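Local coordinates for cell cycle serine/threonine-protein kinase CDC5/MSD2 (Saccharomyces cerevisiae, PDB 6MF4) that phosphorylates serine and threonine residues of proteins in the cell cycle, including mitotic exit, and recognises substrates through the polo-box domain held in this chain, at residues I73-E77 against L273-K277; R202-Y206 against K281-T285; G234-V238 against T249-V255. All coordinates share one frame; numbering follows the deposited sequence.

Contact 1 of 3, residues I73-E77 against L273-K277; sequences IVEAE and LTLIK
Ile73 on helix 56-82 packs against Leu273, Ile276 and the aliphatic part of Lys277 on helix 269-283. Its two branches divide the work. CG2, anti to the backbone N (chi1 -69° for CG1), meets both CD1 of Leu273 and CG of Lys277 at 3.9 Å, while the extended CG1-CD1 arm crosses Ile276 at about a right angle and places CD1 3.9 Å from CG2 of that residue. Leu273 and Ile73 run past one another in opposite senses.

One turn further on, Glu77 and Lys277 approach from opposing directions. The lysine chain is straight to CD and then bends at chi3 (65°), which brings NZ to 2.8 Å from OE1 of Glu77, a salt bridge on the syn lone pair of that oxygen. The other carboxylate oxygen, OE2, lies 3.7 Å from CD2 of Leu273 and forms a second salt bridge with Arg270, so two cations hold the carboxylate and probably stabilise its negative charge. Val74 skirts the exposed margin, its CG2 4.3 Å from Lys277 CE.

The axes of segments 73-77 and 273-277 come no nearer than 12.1 Å, their directions 140° apart, so the helices run roughly antiparallel and side chains alone span the gap. The contact packs helix 56-82 against the C-terminal helix of polo box 2, apolar at Ile73 and closed by the Glu77-Lys277 salt bridge on the more exposed side.

Contact 2 of 3, residues R202-Y206 against K281-T285; sequences RYTRY and KQKST
Residues 202-206 face residues 281-285 of the C-terminal region with the backbones well separated, Thr204 CA and Lys283 CA being 9.1 Å apart, so side chains make nearly all of the contact. Lys283 is its centre. Its chain turns at chi2 (-98°) and again at chi3 (86°), folding NZ back to the strand, where it meets Thr204 tip to tip and donates a hydrogen bond to OG1 at 2.6 Å.

Along the way the lysine passes Arg202, which runs in the opposite direction. The methylene CE lies over the centre of one guanidinium face, and CD is 3.8 Å from Arg202 NE; the contact there is made by the aliphatic part of the lysine, although Lys283 NZ and Arg202 NE are only 4.3 Å apart. At the other end, Tyr206 donates from OH to OE1 of Gln282, 3.1 Å away. This oxygen sits in the plane of the tyrosine ring at its edge, but the hydroxyl stands well above the amide carbonyl plane, ring and amide being turned 71° against each other. Gln282 NE2 bonds in turn to Leu45 O. On the same segment as the tyrosine, CG2 of Thr204 lies over one face of the Tyr206 ring, offset toward the rim.

Two cations thus lie close together in a buried place. The salt bridge from Arg202 NE to Glu213 on strand 209-214 probably offsets much of their repulsion, while the Thr204 hydroxyl gives the lysine ammonium a polar partner. Through this mixed polar and aliphatic chemistry the C-terminal helix is fastened to the sheet of polo box 2.

Contact 3 of 3, residues G234-V238 against T249-V255; sequences GGKLV and TYPLVEV
Val238 and Tyr250 form an antiparallel hydrogen-bonded pair at the edge of the sheet, and on its inner side the packing is close. Val238 N donates to Tyr250 O and Tyr250 N to Val238 O, both at 2.9 Å. CG1 of Val238 occupies the crowded position between its own backbone N and carbonyl carbon (chi1 54°), which sends it under the start of helix 252-258. There it lies 3.7 Å from CG2 of Val255, the two side chains crossing at about a right angle, and 4.1 Å from CD1 of Leu252. The other leucine methyl, CD2, is 3.4 Å from Gly235 O, a buried carbonyl oxygen for which the model contains no polar partner. Leu237, also buried, forms a non-hydrogen-bonded pair with Pro251; their side chains diverge, and Leu237 touches Pro91 while its CD2 lies 3.7 Å from Tyr250 O.

The open side belongs to the exposed Lys236, which points away and bonds through NZ to Asp233 O. Its carbonyl oxygen is well used: Leu252 N donates to it at 2.8 Å, almost straight at 174° but from above the carbonyl plane, and a water bridges the same oxygen to Val253 N. A backbone bond from the loop before the strand and a water-mediated one thus meet the first turn of the helix, with Pro251 as its N-cap. Lys236 and Leu237 both face Ser232 of strand 228-232, a classic beta bulge.

Strands 237-241 and 247-251 form the hairpin at one margin of the polo box 2 sheet. Strand 228-232 flanks Val238 through Met229 and Ile231, helix 56-82 meets Leu252 through Ile73 and Ala76, and Phe269 of helix 269-283 touches both Leu252 and Val255.

How the contacts relate
From the N terminus, helix 56-82 supplies residues 73-77, and the chain then forms the six-stranded sheet of the first polo box before returning with strand 200-205 in the second sheet. Contact 3 comes next and closes a short loop, the hairpin of strands 237-241 and 247-251 leading into helix 252-258. Helix 269-283 finally closes contact 1 and then contact 2, whose long loops cross; contact 3 lies within both. Contacts 1 and 3 touch where helix 56-82 meets the start of helix 252-258, whereas contacts 2 and 3 are about 12 Å apart at their nearest atoms. Together they tie the C-terminal helix to the N-terminal helix and to the sheet of polo box 2.

Contact 1 of 3, residues I73-E77 against L273-K277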
ATOM      1  N   ILE A  73      11.620   4.941  10.156  1.00 16.89           N
ATOM      2  CA  ILE A  73      11.950   3.692  10.830  1.00 16.60           C
ATOM      3  C   ILE A  73      13.297   3.845  11.529  1.00 19.69           C
ATOM      4  O   ILE A  73      13.450   3.474  12.695  1.00 18.59           O
ATOM      5  CB  ILE A  73      11.988   2.513   9.839  1.00 17.05           C
ATOM      6  CG1 ILE A  73      10.571   2.207   9.347  1.00 16.13           C
ATOM      7  CG2 ILE A  73      12.596   1.268  10.489  1.00 18.56           C
ATOM      8  CD1 ILE A  73      10.512   1.248   8.172  1.00 18.06           C
ATOM      9  N   VAL A  74      14.267   4.402  10.811  1.00 19.27           N
ATOM     10  CA  VAL A  74      15.607   4.601  11.354  1.00 19.07           C
ATOM     11  C   VAL A  74      15.562   5.532  12.564  1.00 19.52           C
ATOM     12  O   VAL A  74      16.315   5.349  13.521  1.00 21.10           O
ATOM     13  CB  VAL A  74      16.569   5.160  10.275  1.00 23.27           C
ATOM     14  CG1 VAL A  74      17.883   5.655  10.893  1.00 23.14           C
ATOM     15  CG2 VAL A  74      16.852   4.095   9.227  1.00 25.67           C
ATOM     16  N   GLU A  75      14.674   6.519  12.533  1.00 18.66           N
ATOM     17  CA  GLU A  75      14.562   7.454  13.648  1.00 19.55           C
ATOM     18  C   GLU A  75      13.929   6.770  14.851  1.00 22.33           C
ATOM     19  O   GLU A  75      14.302   7.038  15.992  1.00 20.06           O
ATOM     20  CB  GLU A  75      13.748   8.685  13.247  1.00 21.52           C
ATOM     21  CG  GLU A  75      13.342   9.590  14.416  1.00 25.50           C
ATOM     22  CD  GLU A  75      14.530  10.122  15.210  1.00 26.66           C
ATOM     23  OE1 GLU A  75      14.320  10.570  16.357  1.00 20.65           O
ATOM     24  OE2 GLU A  75      15.665  10.103  14.688  1.00 21.69           O
ATOM     25  N   ALA A  76      12.974   5.882  14.596  1.00 18.96           N
ATOM     26  CA  ALA A  76      12.358   5.125  15.676  1.00 20.14           C
ATOM     27  C   ALA A  76      13.426   4.260  16.336  1.00 17.80           C
ATOM     28  O   ALA A  76      13.478   4.144  17.560  1.00 18.53           O
ATOM     29  CB  ALA A  76      11.198   4.270  15.155  1.00 18.91           C
ATOM     30  N   GLU A  77      14.295   3.676  15.514  1.00 19.47           N
ATOM     31  CA  GLU A  77      15.385   2.839  16.006  1.00 21.42           C
ATOM     32  C   GLU A  77      16.396   3.659  16.812  1.00 24.36           C
ATOM     33  O   GLU A  77      16.985   3.163  17.776  1.00 22.09           O
ATOM     34  CB  GLU A  77      16.081   2.131  14.839  1.00 22.76           C
ATOM     35  CG  GLU A  77      15.227   1.050  14.180  1.00 25.57           C
ATOM     36  CD  GLU A  77      15.924   0.355  13.025  1.00 29.71           C
ATOM     37  OE1 GLU A  77      16.615   1.039  12.240  1.00 28.89           O
ATOM     38  OE2 GLU A  77      15.781  -0.881  12.901  1.00 34.05           O
ATOM     39  N   LEU A 273      11.437  -6.422  10.177  1.00 21.44           N
ATOM     40  CA  LEU A 273      11.750  -5.000  10.059  1.00 21.74           C
ATOM     41  C   LEU A 273      13.021  -4.793   9.238  1.00 22.71           C
ATOM     42  O   LEU A 273      13.141  -3.818   8.498  1.00 21.08           O
ATOM     43  CB  LEU A 273      11.899  -4.358  11.438  1.00 26.93           C
ATOM     44  CG  LEU A 273      12.021  -2.830  11.433  1.00 28.11           C
ATOM     45  CD1 LEU A 273      10.752  -2.172  10.884  1.00 23.43           C
ATOM     46  CD2 LEU A 273      12.330  -2.308  12.832  1.00 30.53           C
ATOM     47  N   THR A 274      13.968  -5.715   9.363  1.00 22.37           N
ATOM     48  CA  THR A 274      15.180  -5.669   8.558  1.00 22.32           C
ATOM     49  C   THR A 274      14.846  -5.831   7.077  1.00 20.62           C
ATOM     50  O   THR A 274      15.369  -5.105   6.229  1.00 22.06           O
ATOM     51  CB  THR A 274      16.176  -6.761   8.993  1.00 29.00           C
ATOM     52  OG1 THR A 274      16.637  -6.473  10.317  1.00 31.91           O
ATOM     53  CG2 THR A 274      17.374  -6.826   8.049  1.00 34.67           C
ATOM     54  N   LEU A 275      13.972  -6.785   6.769  1.00 22.58           N
ATOM     55  CA  LEU A 275      13.540  -7.010   5.393  1.00 24.12           C
ATOM     56  C   LEU A 275      12.814  -5.780   4.853  1.00 20.70           C
ATOM     57  O   LEU A 275      13.010  -5.376   3.707  1.00 21.91           O
ATOM     58  CB  LEU A 275      12.635  -8.242   5.312  1.00 24.16           C
ATOM     59  CG  LEU A 275      13.355  -9.588   5.442  1.00 24.94           C
ATOM     60  CD1 LEU A 275      12.362 -10.703   5.702  1.00 26.83           C
ATOM     61  CD2 LEU A 275      14.172  -9.887   4.196  1.00 26.45           C
ATOM     62  N   ILE A 276      11.987  -5.181   5.701  1.00 21.08           N
ATOM     63  CA  ILE A 276      11.246  -3.980   5.341  1.00 18.06           C
ATOM     64  C   ILE A 276      12.199  -2.850   4.964  1.00 19.84           C
ATOM     65  O   ILE A 276      12.013  -2.189   3.945  1.00 17.34           O
ATOM     66  CB  ILE A 276      10.321  -3.546   6.499  1.00 18.27           C
ATOM     67  CG1 ILE A 276       9.114  -4.483   6.561  1.00 19.09           C
ATOM     68  CG2 ILE A 276       9.860  -2.091   6.344  1.00 18.69           C
ATOM     69  CD1 ILE A 276       8.221  -4.272   7.754  1.00 21.93           C
ATOM     70  N   LYS A 277      13.227  -2.641   5.783  1.00 18.13           N
ATOM     71  CA  LYS A 277      14.208  -1.597   5.520  1.00 19.30           C
ATOM     72  C   LYS A 277      14.959  -1.852   4.211  1.00 19.63           C
ATOM     73  O   LYS A 277      15.252  -0.917   3.465  1.00 23.41           O
ATOM     74  CB  LYS A 277      15.203  -1.489   6.680  1.00 20.25           C
ATOM     75  CG  LYS A 277      14.593  -0.981   7.981  1.00 21.68           C
ATOM     76  CD  LYS A 277      15.566  -1.099   9.148  1.00 25.69           C
ATOM     77  CE  LYS A 277      16.781  -0.212   8.961  1.00 37.47           C
ATOM     78  NZ  LYS A 277      17.762  -0.371  10.071  1.00 32.00           N
TER

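Contact 2 of 3, residues R202-Y206 against K281-T285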
ATOM      1  N   ARG A 202       2.332   0.941  -6.545  1.00 16.13           N
ATOM      2  CA  ARG A 202       3.359  -0.002  -6.961  1.00 17.05           C
ATOM      3  C   ARG A 202       3.342  -1.222  -6.060  1.00 19.81           C
ATOM      4  O   ARG A 202       3.141  -1.109  -4.851  1.00 15.32           O
ATOM      5  CB  ARG A 202       4.742   0.661  -6.940  1.00 18.44           C
ATOM      6  CG  ARG A 202       5.882  -0.247  -7.407  1.00 19.49           C
ATOM      7  CD  ARG A 202       7.147   0.540  -7.726  1.00 19.81           C
ATOM      8  NE  ARG A 202       7.689   1.231  -6.561  1.00 18.62           N
ATOM      9  CZ  ARG A 202       8.648   2.149  -6.611  1.00 21.95           C
ATOM     10  NH1 ARG A 202       9.171   2.509  -7.777  1.00 21.13           N
ATOM     11  NH2 ARG A 202       9.071   2.727  -5.493  1.00 23.55           N
ATOM     12  N   TYR A 203       3.517  -2.390  -6.668  1.00 17.19           N
ATOM     13  CA  TYR A 203       3.744  -3.614  -5.914  1.00 19.00           C
ATOM     14  C   TYR A 203       5.055  -4.231  -6.367  1.00 21.64           C
ATOM     15  O   TYR A 203       5.474  -4.045  -7.509  1.00 18.32           O
ATOM     16  CB  TYR A 203       2.601  -4.608  -6.096  1.00 18.69           C
ATOM     17  CG  TYR A 203       2.530  -5.199  -7.483  1.00 19.21           C
ATOM     18  CD1 TYR A 203       3.271  -6.327  -7.820  1.00 23.85           C
ATOM     19  CD2 TYR A 203       1.726  -4.630  -8.457  1.00 18.90           C
ATOM     20  CE1 TYR A 203       3.213  -6.867  -9.086  1.00 26.09           C
ATOM     21  CE2 TYR A 203       1.656  -5.167  -9.727  1.00 21.47           C
ATOM     22  CZ  TYR A 203       2.403  -6.286 -10.035  1.00 24.99           C
ATOM     23  OH  TYR A 203       2.342  -6.823 -11.300  1.00 30.81           O
ATOM     24  N   THR A 204       5.703  -4.952  -5.462  1.00 18.58           N
ATOM     25  CA  THR A 204       6.912  -5.689  -5.794  1.00 21.94           C
ATOM     26  C   THR A 204       6.882  -7.034  -5.103  1.00 21.91           C
ATOM     27  O   THR A 204       6.662  -7.116  -3.894  1.00 21.44           O
ATOM     28  CB  THR A 204       8.183  -4.939  -5.378  1.00 21.74           C
ATOM     29  OG1 THR A 204       8.143  -3.602  -5.889  1.00 20.11           O
ATOM     30  CG2 THR A 204       9.426  -5.661  -5.911  1.00 25.58           C
ATOM     31  N   ARG A 205       7.099  -8.082  -5.886  1.00 20.97           N
ATOM     32  CA  ARG A 205       7.162  -9.434  -5.363  1.00 24.81           C
ATOM     33  C   ARG A 205       8.592  -9.887  -5.140  1.00 23.16           C
ATOM     34  O   ARG A 205       9.403  -9.885  -6.065  1.00 25.61           O
ATOM     35  CB  ARG A 205       6.473 -10.398  -6.317  1.00 27.55           C
ATOM     36  CG  ARG A 205       4.971 -10.338  -6.234  1.00 28.56           C
ATOM     37  CD  ARG A 205       4.370 -11.725  -6.115  1.00 44.28           C
ATOM     38  NE  ARG A 205       3.784 -12.135  -7.379  1.00 40.76           N
ATOM     39  CZ  ARG A 205       3.354 -13.360  -7.648  1.00 36.12           C
ATOM     40  NH1 ARG A 205       3.455 -14.327  -6.741  1.00 34.34           N
ATOM     41  NH2 ARG A 205       2.828 -13.612  -8.835  1.00 29.27           N
ATOM     42  N   TYR A 206       8.883 -10.260  -3.900  1.00 25.20           N
ATOM     43  CA  TYR A 206      10.148 -10.882  -3.535  1.00 23.64           C
ATOM     44  C   TYR A 206       9.845 -12.276  -3.012  1.00 27.70           C
ATOM     45  O   TYR A 206       8.705 -12.575  -2.660  1.00 25.82           O
ATOM     46  CB  TYR A 206      10.887 -10.076  -2.461  1.00 24.98           C
ATOM     47  CG  TYR A 206      11.170  -8.625  -2.794  1.00 29.34           C
ATOM     48  CD1 TYR A 206      12.240  -8.275  -3.606  1.00 32.35           C
ATOM     49  CD2 TYR A 206      10.389  -7.604  -2.261  1.00 26.53           C
ATOM     50  CE1 TYR A 206      12.513  -6.954  -3.895  1.00 32.86           C
ATOM     51  CE2 TYR A 206      10.655  -6.282  -2.545  1.00 24.88           C
ATOM     52  CZ  TYR A 206      11.718  -5.961  -3.365  1.00 29.84           C
ATOM     53  OH  TYR A 206      11.993  -4.641  -3.649  1.00 32.87           O
ATOM     54  N   LYS A 281      14.816   0.627   1.024  1.00 25.33           N
ATOM     55  CA  LYS A 281      16.089   1.165   0.561  1.00 28.36           C
ATOM     56  C   LYS A 281      16.232   0.936  -0.934  1.00 33.11           C
ATOM     57  O   LYS A 281      16.572   1.850  -1.683  1.00 36.91           O
ATOM     58  CB  LYS A 281      17.261   0.524   1.309  1.00 28.67           C
ATOM     59  CG  LYS A 281      18.616   1.148   0.993  1.00 32.46           C
ATOM     60  N   GLN A 282      15.955  -0.291  -1.361  1.00 27.57           N
ATOM     61  CA  GLN A 282      16.051  -0.658  -2.766  1.00 37.27           C
ATOM     62  C   GLN A 282      15.132   0.191  -3.645  1.00 39.06           C
ATOM     63  O   GLN A 282      15.567   0.743  -4.654  1.00 37.76           O
ATOM     64  CB  GLN A 282      15.717  -2.139  -2.938  1.00 31.11           C
ATOM     65  CG  GLN A 282      16.049  -2.696  -4.309  1.00 43.16           C
ATOM     66  CD  GLN A 282      15.709  -4.166  -4.425  1.00 44.93           C
ATOM     67  OE1 GLN A 282      14.726  -4.539  -5.066  1.00 51.51           O
ATOM     68  NE2 GLN A 282      16.522  -5.010  -3.799  1.00 49.99           N
ATOM     69  N   LYS A 283      13.865   0.299  -3.256  1.00 38.20           N
ATOM     70  CA  LYS A 283      12.867   0.998  -4.064  1.00 37.95           C
ATOM     71  C   LYS A 283      13.132   2.500  -4.137  1.00 45.94           C
ATOM     72  O   LYS A 283      12.675   3.174  -5.063  1.00 54.61           O
ATOM     73  CB  LYS A 283      11.462   0.753  -3.510  1.00 26.62           C
ATOM     74  CG  LYS A 283      11.003  -0.703  -3.554  1.00 33.55           C
ATOM     75  CD  LYS A 283      10.114  -1.019  -4.757  1.00 37.21           C
ATOM     76  CE  LYS A 283      10.920  -1.378  -5.989  1.00 36.43           C
ATOM     77  NZ  LYS A 283      10.149  -2.252  -6.919  1.00 32.85           N
ATOM     78  N   SER A 284      13.869   3.025  -3.162  1.00 42.83           N
ATOM     79  CA  SER A 284      14.151   4.456  -3.104  1.00 46.57           C
ATOM     80  C   SER A 284      15.202   4.870  -4.129  1.00 53.22           C
ATOM     81  O   SER A 284      15.405   6.061  -4.368  1.00 52.17           O
ATOM     82  CB  SER A 284      14.625   4.855  -1.704  1.00 42.40           C
ATOM     83  OG  SER A 284      15.935   4.375  -1.459  1.00 46.64           O
ATOM     84  N   THR A 285      15.867   3.884  -4.726  1.00 52.95           N
ATOM     85  CA  THR A 285      16.937   4.150  -5.682  1.00 51.25           C
ATOM     86  C   THR A 285      16.435   4.152  -7.124  1.00 60.29           C
ATOM     87  O   THR A 285      17.224   3.993  -8.058  1.00 61.43           O
ATOM     88  CB  THR A 285      18.067   3.109  -5.558  1.00 54.01           C
ATOM     89  OG1 THR A 285      17.603   1.831  -6.011  1.00 54.30           O
ATOM     90  CG2 THR A 285      18.541   2.999  -4.117  1.00 52.34           C
TER

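Contact 3 of 3, residues G234-V238 against T249-V255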
ATOM      1  N   GLY A 234       4.622   7.937   7.973  1.00 25.60           N
ATOM      2  CA  GLY A 234       6.026   8.204   7.742  1.00 25.33           C
ATOM      3  C   GLY A 234       6.943   7.338   8.579  1.00 25.40           C
ATOM      4  O   GLY A 234       7.971   7.806   9.062  1.00 21.89           O
ATOM      5  N   GLY A 235       6.569   6.077   8.761  1.00 19.51           N
ATOM      6  CA  GLY A 235       7.414   5.138   9.478  1.00 20.88           C
ATOM      7  C   GLY A 235       7.242   5.132  10.987  1.00 21.53           C
ATOM      8  O   GLY A 235       7.951   4.404  11.682  1.00 25.22           O
ATOM      9  N   LYS A 236       6.301   5.922  11.498  1.00 20.41           N
ATOM     10  CA  LYS A 236       6.116   6.045  12.945  1.00 22.84           C
ATOM     11  C   LYS A 236       5.159   5.006  13.525  1.00 24.53           C
ATOM     12  O   LYS A 236       5.208   4.720  14.721  1.00 19.42           O
ATOM     13  CB  LYS A 236       5.603   7.439  13.296  1.00 28.57           C
ATOM     14  CG  LYS A 236       6.592   8.551  13.027  1.00 28.44           C
ATOM     15  CD  LYS A 236       6.085   9.858  13.604  1.00 34.63           C
ATOM     16  CE  LYS A 236       6.394  11.033  12.701  1.00 44.96           C
ATOM     17  NZ  LYS A 236       5.699  10.926  11.388  1.00 50.70           N
ATOM     18  N   LEU A 237       4.290   4.454  12.686  1.00 20.60           N
ATOM     19  CA  LEU A 237       3.301   3.476  13.131  1.00 20.85           C
ATOM     20  C   LEU A 237       3.502   2.146  12.427  1.00 23.71           C
ATOM     21  O   LEU A 237       3.790   2.109  11.231  1.00 21.28           O
ATOM     22  CB  LEU A 237       1.878   3.974  12.872  1.00 21.48           C
ATOM     23  CG  LEU A 237       1.396   5.204  13.638  1.00 27.06           C
ATOM     24  CD1 LEU A 237       0.060   5.655  13.078  1.00 29.13           C
ATOM     25  CD2 LEU A 237       1.281   4.907  15.128  1.00 27.56           C
ATOM     26  N   VAL A 238       3.353   1.060  13.179  1.00 18.60           N
ATOM     27  CA  VAL A 238       3.356  -0.275  12.604  1.00 20.22           C
ATOM     28  C   VAL A 238       2.035  -0.955  12.940  1.00 24.25           C
ATOM     29  O   VAL A 238       1.561  -0.909  14.078  1.00 22.04           O
ATOM     30  CB  VAL A 238       4.545  -1.128  13.106  1.00 23.77           C
ATOM     31  CG1 VAL A 238       4.584  -1.178  14.629  1.00 26.24           C
ATOM     32  CG2 VAL A 238       4.486  -2.537  12.516  1.00 26.13           C
ATOM     33  N   THR A 249      -2.488  -1.786  15.868  1.00 24.69           N
ATOM     34  CA  THR A 249      -1.545  -0.739  15.478  1.00 28.07           C
ATOM     35  C   THR A 249      -0.828  -0.168  16.693  1.00 27.74           C
ATOM     36  O   THR A 249      -1.454   0.116  17.715  1.00 24.52           O
ATOM     37  CB  THR A 249      -2.267   0.388  14.719  1.00 30.30           C
ATOM     38  OG1 THR A 249      -2.843  -0.149  13.521  1.00 26.21           O
ATOM     39  CG2 THR A 249      -1.311   1.525  14.356  1.00 24.35           C
ATOM     40  N   TYR A 250       0.489  -0.010  16.564  1.00 24.08           N
ATOM     41  CA  TYR A 250       1.335   0.516  17.630  1.00 24.30           C
ATOM     42  C   TYR A 250       2.291   1.575  17.098  1.00 28.94           C
ATOM     43  O   TYR A 250       2.646   1.552  15.916  1.00 22.44           O
ATOM     44  CB  TYR A 250       2.164  -0.597  18.274  1.00 25.93           C
ATOM     45  CG  TYR A 250       1.376  -1.785  18.767  1.00 33.71           C
ATOM     46  CD1 TYR A 250       1.080  -2.845  17.921  1.00 26.67           C
ATOM     47  CD2 TYR A 250       0.944  -1.856  20.085  1.00 34.92           C
ATOM     48  CE1 TYR A 250       0.368  -3.938  18.370  1.00 33.41           C
ATOM     49  CE2 TYR A 250       0.230  -2.946  20.543  1.00 38.45           C
ATOM     50  CZ  TYR A 250      -0.054  -3.984  19.682  1.00 37.04           C
ATOM     51  OH  TYR A 250      -0.770  -5.069  20.136  1.00 42.80           O
ATOM     52  N   PRO A 251       2.723   2.503  17.970  1.00 28.10           N
ATOM     53  CA  PRO A 251       3.914   3.278  17.617  1.00 22.64           C
ATOM     54  C   PRO A 251       5.088   2.332  17.431  1.00 24.11           C
ATOM     55  O   PRO A 251       5.270   1.436  18.253  1.00 24.72           O
ATOM     56  CB  PRO A 251       4.117   4.200  18.825  1.00 26.56           C
ATOM     57  CG  PRO A 251       2.775   4.283  19.473  1.00 30.07           C
ATOM     58  CD  PRO A 251       2.135   2.944  19.248  1.00 31.91           C
ATOM     59  N   LEU A 252       5.862   2.511  16.368  1.00 19.24           N
ATOM     60  CA  LEU A 252       6.962   1.604  16.080  1.00 21.59           C
ATOM     61  C   LEU A 252       7.968   1.576  17.228  1.00 22.01           C
ATOM     62  O   LEU A 252       8.475   0.517  17.591  1.00 22.40           O
ATOM     63  CB  LEU A 252       7.654   2.005  14.776  1.00 20.64           C
ATOM     64  CG  LEU A 252       8.892   1.199  14.376  1.00 20.77           C
ATOM     65  CD1 LEU A 252       8.583  -0.291  14.293  1.00 25.02           C
ATOM     66  CD2 LEU A 252       9.442   1.702  13.047  1.00 18.21           C
ATOM     67  N   VAL A 253       8.250   2.739  17.801  1.00 23.54           N
ATOM     68  CA  VAL A 253       9.246   2.830  18.861  1.00 23.79           C
ATOM     69  C   VAL A 253       8.806   2.012  20.078  1.00 26.30           C
ATOM     70  O   VAL A 253       9.635   1.444  20.783  1.00 26.33           O
ATOM     71  CB  VAL A 253       9.509   4.303  19.264  1.00 22.86           C
ATOM     72  CG1 VAL A 253       8.260   4.948  19.855  1.00 25.83           C
ATOM     73  CG2 VAL A 253      10.686   4.389  20.234  1.00 29.24           C
ATOM     74  N   GLU A 254       7.497   1.929  20.299  1.00 24.19           N
ATOM     75  CA  GLU A 254       6.954   1.122  21.388  1.00 26.98           C
ATOM     76  C   GLU A 254       7.190  -0.372  21.152  1.00 30.74           C
ATOM     77  O   GLU A 254       7.488  -1.117  22.088  1.00 29.45           O
ATOM     78  CB  GLU A 254       5.458   1.400  21.555  1.00 34.33           C
ATOM     79  CG  GLU A 254       4.776   0.551  22.623  1.00 54.96           C
ATOM     80  CD  GLU A 254       3.290   0.850  22.751  1.00 55.24           C
ATOM     81  OE1 GLU A 254       2.528  -0.070  23.120  1.00 53.06           O
ATOM     82  OE2 GLU A 254       2.883   2.003  22.485  1.00 51.25           O
ATOM     83  N   VAL A 255       7.058  -0.809  19.903  1.00 28.37           N
ATOM     84  CA  VAL A 255       7.299  -2.206  19.554  1.00 26.99           C
ATOM     85  C   VAL A 255       8.782  -2.529  19.679  1.00 28.42           C
ATOM     86  O   VAL A 255       9.151  -3.619  20.110  1.00 30.97           O
ATOM     87  CB  VAL A 255       6.810  -2.529  18.119  1.00 27.34           C
ATOM     88  CG1 VAL A 255       7.257  -3.923  17.682  1.00 26.39           C
ATOM     89  CG2 VAL A 255       5.298  -2.417  18.040  1.00 25.85           C
TER
HETATM   90  O   HOH W   1       7.266   5.387  16.594  1.00 21.26           O